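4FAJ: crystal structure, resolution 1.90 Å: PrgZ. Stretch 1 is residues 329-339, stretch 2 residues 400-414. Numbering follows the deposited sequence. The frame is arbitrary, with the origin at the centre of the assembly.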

ATOM      1  N   GLU A 329       0.325  -9.508  24.918  1.00 33.97           N
ATOM      2  CA  GLU A 329       1.595 -10.236  24.993  1.00 34.81           C
ATOM      3  C   GLU A 329       2.705  -9.326  25.513  1.00 34.21           C
ATOM      4  O   GLU A 329       3.490  -9.737  26.366  1.00 35.14           O
ATOM      5  N   ASN A 330       2.765  -8.091  25.016  1.00 32.82           N
ATOM      6  CA  ASN A 330       3.765  -7.141  25.481  1.00 31.88           C
ATOM      7  C   ASN A 330       3.189  -6.215  26.546  1.00 31.33           C
ATOM      8  O   ASN A 330       2.276  -5.425  26.283  1.00 30.74           O
ATOM      9  N   LYS A 331       3.761  -6.298  27.743  1.00 30.78           N
ATOM     10  CA  LYS A 331       3.254  -5.578  28.900  1.00 30.41           C
ATOM     11  C   LYS A 331       3.511  -4.079  28.810  1.00 29.07           C
ATOM     12  O   LYS A 331       2.676  -3.288  29.245  1.00 28.97           O
ATOM     13  N   LEU A 332       4.654  -3.693  28.242  1.00 27.03           N
ATOM     14  CA  LEU A 332       4.962  -2.283  28.037  1.00 25.87           C
ATOM     15  C   LEU A 332       3.967  -1.611  27.074  1.00 24.09           C
ATOM     16  O   LEU A 332       3.401  -0.571  27.396  1.00 23.73           O
ATOM     17  N   LEU A 333       3.747  -2.204  25.902  1.00 22.81           N
ATOM     18  CA  LEU A 333       2.939  -1.542  24.858  1.00 21.72           C
ATOM     19  C   LEU A 333       1.440  -1.605  25.130  1.00 21.76           C
ATOM     20  O   LEU A 333       0.662  -0.889  24.510  1.00 20.40           O
ATOM     21  N   GLN A 334       1.052  -2.463  26.070  1.00 22.03           N
ATOM     22  CA  GLN A 334      -0.307  -2.500  26.609  1.00 22.89           C
ATOM     23  C   GLN A 334      -0.604  -1.260  27.482  1.00 22.22           C
ATOM     24  O   GLN A 334      -1.757  -0.866  27.636  1.00 22.31           O
ATOM     25  N   ASN A 335       0.442  -0.637  28.022  1.00 21.26           N
ATOM     26  CA  ASN A 335       0.286   0.551  28.865  1.00 20.58           C
ATOM     27  C   ASN A 335       0.159   1.832  28.018  1.00 19.46           C
ATOM     28  O   ASN A 335       1.064   2.181  27.254  1.00 18.50           O
ATOM     29  N   LYS A 336      -0.959   2.537  28.172  1.00 18.93           N
ATOM     30  CA  LYS A 336      -1.230   3.733  27.357  1.00 18.98           C
ATOM     31  C   LYS A 336      -0.173   4.828  27.549  1.00 18.38           C
ATOM     32  O   LYS A 336       0.196   5.495  26.594  1.00 17.70           O
ATOM     33  N   ASN A 337       0.318   5.009  28.774  1.00 18.42           N
ATOM     34  CA  ASN A 337       1.370   6.011  29.024  1.00 17.85           C
ATOM     35  C   ASN A 337       2.698   5.723  28.302  1.00 16.91           C
ATOM     36  O   ASN A 337       3.386   6.648  27.862  1.00 15.67           O
ATOM     37  N   VAL A 338       3.057   4.445  28.187  1.00 16.53           N
ATOM     38  CA  VAL A 338       4.237   4.056  27.428  1.00 15.26           C
ATOM     39  C   VAL A 338       4.047   4.485  25.972  1.00 15.03           C
ATOM     40  O   VAL A 338       4.929   5.126  25.395  1.00 14.45           O
ATOM     41  N   ARG A 339       2.889   4.165  25.396  1.00 14.28           N
ATOM     42  CA  ARG A 339       2.617   4.500  23.992  1.00 14.37           C
ATOM     43  C   ARG A 339       2.687   6.017  23.756  1.00 14.42           C
ATOM     44  O   ARG A 339       3.292   6.475  22.797  1.00 13.28           O
ATOM     45  N   LYS A 400       5.456   8.393  34.588  1.00 26.17           N
ATOM     46  CA  LYS A 400       4.135   7.939  34.997  1.00 27.11           C
ATOM     47  C   LYS A 400       3.975   6.429  34.739  1.00 26.73           C
ATOM     48  O   LYS A 400       3.490   5.698  35.595  1.00 26.89           O
ATOM     49  N   ALA A 401       4.417   5.968  33.572  1.00 26.43           N
ATOM     50  CA  ALA A 401       4.325   4.548  33.216  1.00 26.61           C
ATOM     51  C   ALA A 401       5.126   3.643  34.152  1.00 27.56           C
ATOM     52  O   ALA A 401       4.662   2.568  34.525  1.00 27.27           O
ATOM     53  N   LYS A 402       6.325   4.076  34.525  1.00 28.89           N
ATOM     54  CA  LYS A 402       7.184   3.290  35.417  1.00 30.29           C
ATOM     55  C   LYS A 402       6.477   2.937  36.721  1.00 31.52           C
ATOM     56  O   LYS A 402       6.665   1.842  37.253  1.00 31.05           O
ATOM     57  N   LYS A 403       5.660   3.859  37.224  1.00 32.87           N
ATOM     58  CA  LYS A 403       4.900   3.623  38.449  1.00 34.64           C
ATOM     59  C   LYS A 403       3.838   2.528  38.296  1.00 35.75           C
ATOM     60  O   LYS A 403       3.377   1.969  39.293  1.00 36.18           O
ATOM     61  N   GLU A 404       3.449   2.235  37.055  1.00 36.56           N
ATOM     62  CA  GLU A 404       2.377   1.283  36.758  1.00 37.57           C
ATOM     63  C   GLU A 404       2.866  -0.090  36.303  1.00 38.64           C
ATOM     64  O   GLU A 404       2.065  -1.009  36.213  1.00 39.18           O
ATOM     65  N   ILE A 405       4.156  -0.241  35.996  1.00 39.97           N
ATOM     66  CA  ILE A 405       4.675  -1.527  35.498  1.00 41.38           C
ATOM     67  C   ILE A 405       5.901  -2.050  36.266  1.00 42.95           C
ATOM     68  O   ILE A 405       6.549  -1.312  37.008  1.00 42.79           O
ATOM     69  N   ASP A 406       6.206  -3.333  36.060  1.00 44.67           N
ATOM     70  CA  ASP A 406       7.376  -3.986  36.671  1.00 46.32           C
ATOM     71  C   ASP A 406       8.582  -3.927  35.731  1.00 46.89           C
ATOM     72  O   ASP A 406       8.656  -4.676  34.758  1.00 46.61           O
ATOM     73  N   LEU A 407       9.534  -3.051  36.046  1.00 48.11           N
ATOM     74  CA  LEU A 407      10.736  -2.865  35.220  1.00 48.93           C
ATOM     75  C   LEU A 407      11.760  -4.003  35.382  1.00 50.26           C
ATOM     76  O   LEU A 407      12.643  -4.162  34.536  1.00 50.45           O
ATOM     77  N   SER A 408      11.648  -4.783  36.459  1.00 51.80           N
ATOM     78  CA  SER A 408      12.510  -5.956  36.659  1.00 53.06           C
ATOM     79  C   SER A 408      12.363  -6.932  35.492  1.00 53.32           C
ATOM     80  O   SER A 408      13.348  -7.298  34.843  1.00 53.49           O
ATOM     81  N   LYS A 409      11.114  -7.335  35.248  1.00 53.65           N
ATOM     82  CA  LYS A 409      10.739  -8.246  34.161  1.00 53.71           C
ATOM     83  C   LYS A 409      11.451  -7.914  32.850  1.00 53.00           C
ATOM     84  O   LYS A 409      12.288  -8.690  32.379  1.00 53.65           O
ATOM     85  N   ASN A 410      11.117  -6.766  32.264  1.00 51.98           N
ATOM     86  CA  ASN A 410      11.653  -6.402  30.952  1.00 51.02           C
ATOM     87  C   ASN A 410      11.464  -4.913  30.655  1.00 49.25           C
ATOM     88  O   ASN A 410      10.337  -4.413  30.634  1.00 49.30           O
ATOM     89  N   THR A 411      12.577  -4.213  30.451  1.00 47.57           N
ATOM     90  CA  THR A 411      12.562  -2.806  30.062  1.00 45.81           C
ATOM     91  C   THR A 411      13.248  -2.694  28.711  1.00 43.82           C
ATOM     92  O   THR A 411      14.268  -2.011  28.563  1.00 43.72           O
ATOM     93  N   SER A 412      12.668  -3.391  27.736  1.00 41.35           N
ATOM     94  CA  SER A 412      13.257  -3.540  26.416  1.00 39.54           C
ATOM     95  C   SER A 412      12.182  -3.692  25.336  1.00 37.42           C
ATOM     96  O   SER A 412      11.174  -4.377  25.539  1.00 36.93           O
ATOM     97  N   LEU A 413      12.417  -3.053  24.191  1.00 35.02           N
ATOM     98  CA  LEU A 413      11.518  -3.141  23.049  1.00 33.43           C
ATOM     99  C   LEU A 413      12.314  -3.391  21.778  1.00 32.09           C
ATOM    100  O   LEU A 413      13.296  -2.704  21.513  1.00 32.12           O
ATOM    101  N   ASP A 414      11.883  -4.372  20.998  1.00 30.34           N
ATOM    102  CA  ASP A 414      12.484  -4.632  19.704  1.00 29.02           C
ATOM    103  C   ASP A 414      11.756  -3.870  18.594  1.00 27.20           C
ATOM    104  O   ASP A 414      10.531  -3.743  18.625  1.00 26.53           O
TER

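The two stretches, at least 63 residues apart in sequence wherever they touch, bury 647 Å² between them, both sides summed. Two backbone pairings fix the register: the CA atoms of Asn337 and Ala401 lie 5.3 Å apart, and those of Leu332 and Ile405 7.5 Å apart. The closer approach coincides with the smallest side chain in the contact, the methyl of Ala401, whereas at the wider one two branched aliphatic side chains fill the gap.

Leu332 is the centre of the apolar part. Its CA-to-CB bond points toward stretch 2, and chi1 of -82° (m) with chi2 of 172° (t) spreads the two methyls over different neighbours. CD1 lies 3.8 Å from Leu413 CD2 and 3.9 Å from both Asn410 O and Ser412 O, while CD2 lies 4.2 Å from Ile405 CD1. Ile405 also points toward its partner, with chi1 at 74° (p) and chi2 at 92°, between wells. In this conformation CG2 comes within 3.8 Å of Asn335 ND2, so the residue borders both the leucine and the polar cluster. Leu413, buried and directed toward stretch 1, is m,t; its CD1 meets Leu333 CD2 at 4.2 Å. Leu333 starts out sideways, and its m,t conformation brings its end nearer to stretch 2.

Asn330 and Asn335 have nearly the same conformation, chi1 -170° and -174° (both t), chi2 -83° and -76°, and both are N-caps. Asn330 OD1 accepts from Leu333 N at 2.8 Å (159°), and Asn335 OD1 accepts from Val338 N at 3.2 Å (149°). With its oxygen turned to the backbone in this way, Asn335 presents ND2 to Glu404 and donates to OE1 at 2.9 Å with an angle of 161°. One amide therefore caps a helix and bridges the stretches.

Asn337, chi1 -67° (m), donates a second bond to the same carboxylate oxygen, from ND2 to Glu404 OE1 at 3.0 Å (149°). Glu404 reaches this site with chi1 -61° (m) and an extended chi2 of 169° (t). Two waters extend the network. Water 2 accepts from Asn337 ND2 at 3.0 Å and donates to Glu404 OE2 at 2.6 Å; water 1 donates to Asn337 OD1 at 2.6 Å and accepts a weak bond from Lys400 NZ at 3.4 Å. Beneath this layer, Ala401 CB sits 3.6 Å from Val338 CG2, 3.8 Å from Asn335 OD1 and 3.9 Å from Asn337 CB.

The lysines at the margin contribute mainly their aliphatic portions. Lys400 CD passes 3.4 Å from Asn337 ND2. Lys409 begins extended, with chi1 169° and chi2 -172° (both t), then bends through two p torsions, 67° and 57°; its CE packs 3.7 Å from Lys331 CG. Lys331 points toward stretch 2 at CB, but chi1 -57° and chi2 -49° (both m) lead its end away, leaving methylenes at the contact.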

ATOM      1  CB  GLU A 329       2.003 -10.818  23.629  1.00 35.33           C
ATOM      2  CG  GLU A 329       0.983 -11.770  22.976  1.00 37.70           C
ATOM      3  CD  GLU A 329       0.617 -12.982  23.835  1.00 41.93           C
ATOM      4  OE1 GLU A 329       1.423 -13.398  24.702  1.00 44.71           O
ATOM      5  OE2 GLU A 329      -0.489 -13.530  23.629  1.00 44.94           O
ATOM      6  CB  ASN A 330       4.345  -6.338  24.318  1.00 31.55           C
ATOM      7  CG  ASN A 330       5.547  -5.508  24.731  1.00 31.52           C
ATOM      8  OD1 ASN A 330       5.404  -4.411  25.259  1.00 29.73           O
ATOM      9  ND2 ASN A 330       6.742  -6.039  24.500  1.00 32.44           N
ATOM     10  CB  LYS A 331       3.866  -6.149  30.184  1.00 31.51           C
ATOM     11  CG  LYS A 331       3.626  -7.648  30.368  1.00 33.01           C
ATOM     12  CD  LYS A 331       2.157  -8.012  30.149  1.00 35.19           C
ATOM     13  CE  LYS A 331       1.773  -9.294  30.865  1.00 36.56           C
ATOM     14  NZ  LYS A 331       0.290  -9.459  30.864  1.00 37.44           N
ATOM     15  CB  LEU A 332       6.391  -2.099  27.517  1.00 25.76           C
ATOM     16  CG  LEU A 332       7.536  -2.123  28.534  1.00 26.27           C
ATOM     17  CD1 LEU A 332       8.875  -2.121  27.808  1.00 26.46           C
ATOM     18  CD2 LEU A 332       7.459  -0.935  29.482  1.00 26.70           C
ATOM     19  CB  LEU A 333       3.267  -2.107  23.472  1.00 21.02           C
ATOM     20  CG  LEU A 333       4.692  -1.789  23.003  1.00 20.54           C
ATOM     21  CD1 LEU A 333       4.962  -2.386  21.645  1.00 19.51           C
ATOM     22  CD2 LEU A 333       4.942  -0.270  22.998  1.00 18.57           C
ATOM     23  CB  GLN A 334      -0.477  -3.820  27.390  1.00 24.02           C
ATOM     24  CG  GLN A 334      -1.554  -3.903  28.454  1.00 27.12           C
ATOM     25  CD  GLN A 334      -1.617  -5.309  29.052  1.00 30.91           C
ATOM     26  OE1 GLN A 334      -2.026  -6.256  28.377  1.00 34.10           O
ATOM     27  NE2 GLN A 334      -1.194  -5.451  30.305  1.00 31.10           N
ATOM     28  CB  ASN A 335       1.454   0.620  29.861  1.00 21.02           C
ATOM     29  CG  ASN A 335       1.307   1.732  30.885  1.00 21.00           C
ATOM     30  OD1 ASN A 335       1.515   2.894  30.570  1.00 20.45           O
ATOM     31  ND2 ASN A 335       0.983   1.373  32.128  1.00 21.10           N
ATOM     32  CB  LYS A 336      -2.631   4.295  27.649  1.00 19.58           C
ATOM     33  CG  LYS A 336      -3.114   5.295  26.601  1.00 21.55           C
ATOM     34  CD  LYS A 336      -4.537   5.803  26.876  1.00 24.64           C
ATOM     35  CE  LYS A 336      -5.579   4.764  26.466  1.00 26.42           C
ATOM     36  NZ  LYS A 336      -6.975   5.254  26.602  1.00 28.60           N
ATOM     37  CB  ASN A 337       1.600   6.213  30.527  1.00 18.28           C
ATOM     38  CG  ASN A 337       0.400   6.853  31.227  1.00 19.37           C
ATOM     39  OD1 ASN A 337      -0.169   7.834  30.746  1.00 20.85           O
ATOM     40  ND2 ASN A 337       0.018   6.296  32.363  1.00 21.94           N
ATOM     41  CB  VAL A 338       4.506   2.527  27.502  1.00 15.59           C
ATOM     42  CG1 VAL A 338       5.599   2.120  26.512  1.00 16.14           C
ATOM     43  CG2 VAL A 338       4.876   2.120  28.924  1.00 15.16           C
ATOM     44  CB  ARG A 339       1.261   3.938  23.548  1.00 14.35           C
ATOM     45  CG  ARG A 339       1.172   2.405  23.598  1.00 14.22           C
ATOM     46  CD  ARG A 339       0.009   1.871  22.786  1.00 15.30           C
ATOM     47  NE  ARG A 339      -1.270   2.425  23.236  1.00 15.86           N
ATOM     48  CZ  ARG A 339      -2.031   1.905  24.199  1.00 17.23           C
ATOM     49  NH1 ARG A 339      -1.661   0.801  24.851  1.00 18.37           N
ATOM     50  NH2 ARG A 339      -3.166   2.499  24.530  1.00 17.00           N
ATOM     51  CB  LYS A 400       3.056   8.750  34.257  1.00 27.17           C
ATOM     52  CG  LYS A 400       1.624   8.468  34.674  1.00 29.82           C
ATOM     53  CD  LYS A 400       0.634   9.286  33.828  1.00 32.20           C
ATOM     54  CE  LYS A 400       0.301  10.643  34.417  1.00 33.67           C
ATOM     55  NZ  LYS A 400      -1.098  10.658  34.943  1.00 35.00           N
ATOM     56  CB  ALA A 401       4.771   4.329  31.783  1.00 25.64           C
ATOM     57  CB  LYS A 402       8.458   4.047  35.749  1.00 30.88           C
ATOM     58  CG  LYS A 402       9.517   4.063  34.679  1.00 32.14           C
ATOM     59  CD  LYS A 402      10.806   4.570  35.307  1.00 34.90           C
ATOM     60  CE  LYS A 402      11.587   5.485  34.404  1.00 35.76           C
ATOM     61  NZ  LYS A 402      12.508   6.329  35.213  1.00 37.22           N
ATOM     62  CB  LYS A 403       4.218   4.904  38.934  1.00 34.79           C
ATOM     63  CG  LYS A 403       5.156   6.080  39.192  1.00 35.62           C
ATOM     64  CD  LYS A 403       4.509   7.101  40.134  1.00 37.25           C
ATOM     65  CE  LYS A 403       4.914   8.540  39.816  1.00 37.72           C
ATOM     66  NZ  LYS A 403       6.364   8.698  39.527  1.00 39.62           N
ATOM     67  CB  GLU A 404       1.453   1.866  35.675  1.00 37.21           C
ATOM     68  CG  GLU A 404       0.770   3.180  36.070  1.00 37.28           C
ATOM     69  CD  GLU A 404       0.071   3.878  34.908  1.00 37.41           C
ATOM     70  OE1 GLU A 404       0.448   3.669  33.731  1.00 35.60           O
ATOM     71  OE2 GLU A 404      -0.860   4.660  35.181  1.00 38.40           O
ATOM     72  CB  ILE A 405       5.006  -1.463  33.984  1.00 40.89           C
ATOM     73  CG1 ILE A 405       6.295  -0.671  33.725  1.00 41.25           C
ATOM     74  CG2 ILE A 405       3.834  -0.864  33.203  1.00 40.66           C
ATOM     75  CD1 ILE A 405       7.552  -1.532  33.682  1.00 42.12           C
ATOM     76  CB  ASP A 406       7.048  -5.446  37.017  1.00 46.94           C
ATOM     77  CG  ASP A 406       8.205  -6.172  37.709  1.00 48.54           C
ATOM     78  OD1 ASP A 406       9.379  -5.764  37.551  1.00 49.35           O
ATOM     79  OD2 ASP A 406       7.936  -7.167  38.412  1.00 50.15           O
ATOM     80  CB  LEU A 407      11.407  -1.516  35.531  1.00 49.00           C
ATOM     81  CG  LEU A 407      10.673  -0.223  35.134  1.00 48.65           C
ATOM     82  CD1 LEU A 407      10.369  -0.166  33.637  1.00 47.69           C
ATOM     83  CD2 LEU A 407       9.393  -0.035  35.931  1.00 48.76           C
ATOM     84  CB  SER A 408      12.159  -6.680  37.960  1.00 53.72           C
ATOM     85  OG  SER A 408      11.830  -5.764  38.991  1.00 54.63           O
ATOM     86  CB  LYS A 409       9.214  -8.201  33.962  1.00 53.63           C
ATOM     87  CG  LYS A 409       8.678  -8.903  32.701  1.00 54.10           C
ATOM     88  CD  LYS A 409       7.178  -8.644  32.493  1.00 54.68           C
ATOM     89  CE  LYS A 409       6.862  -7.174  32.157  1.00 54.47           C
ATOM     90  NZ  LYS A 409       7.586  -6.675  30.951  1.00 54.13           N
ATOM     91  CB  ASN A 410      10.989  -7.252  29.852  1.00 51.07           C
ATOM     92  CG  ASN A 410      11.998  -7.887  28.912  1.00 52.16           C
ATOM     93  OD1 ASN A 410      12.874  -7.211  28.369  1.00 53.51           O
ATOM     94  ND2 ASN A 410      11.879  -9.198  28.717  1.00 54.03           N
ATOM     95  CB  THR A 411      13.273  -1.932  31.099  1.00 46.13           C
ATOM     96  OG1 THR A 411      14.575  -2.471  31.367  1.00 47.57           O
ATOM     97  CG2 THR A 411      12.479  -1.910  32.375  1.00 46.92           C
ATOM     98  CB  SER A 412      14.182  -4.760  26.403  1.00 39.95           C
ATOM     99  OG  SER A 412      14.444  -5.190  25.083  1.00 40.49           O
ATOM    100  CB  LEU A 413      10.713  -1.854  22.897  1.00 32.78           C
ATOM    101  CG  LEU A 413       9.689  -1.559  23.986  1.00 32.81           C
ATOM    102  CD1 LEU A 413       9.046  -0.211  23.733  1.00 32.20           C
ATOM    103  CD2 LEU A 413       8.633  -2.657  24.066  1.00 32.64           C
ATOM    104  CB  ASP A 414      12.461  -6.119  19.378  1.00 29.39           C
ATOM    105  CG  ASP A 414      13.162  -6.412  18.076  1.00 30.11           C
ATOM    106  OD1 ASP A 414      14.381  -6.160  18.016  1.00 31.06           O
ATOM    107  OD2 ASP A 414      12.490  -6.837  17.107  1.00 31.44           O
TER
HETATM  108  O   HOH W   1      -1.757   9.574  31.754  1.00 38.99           O
HETATM  109  O   HOH W   2      -2.407   6.502  34.143  1.00 43.66           O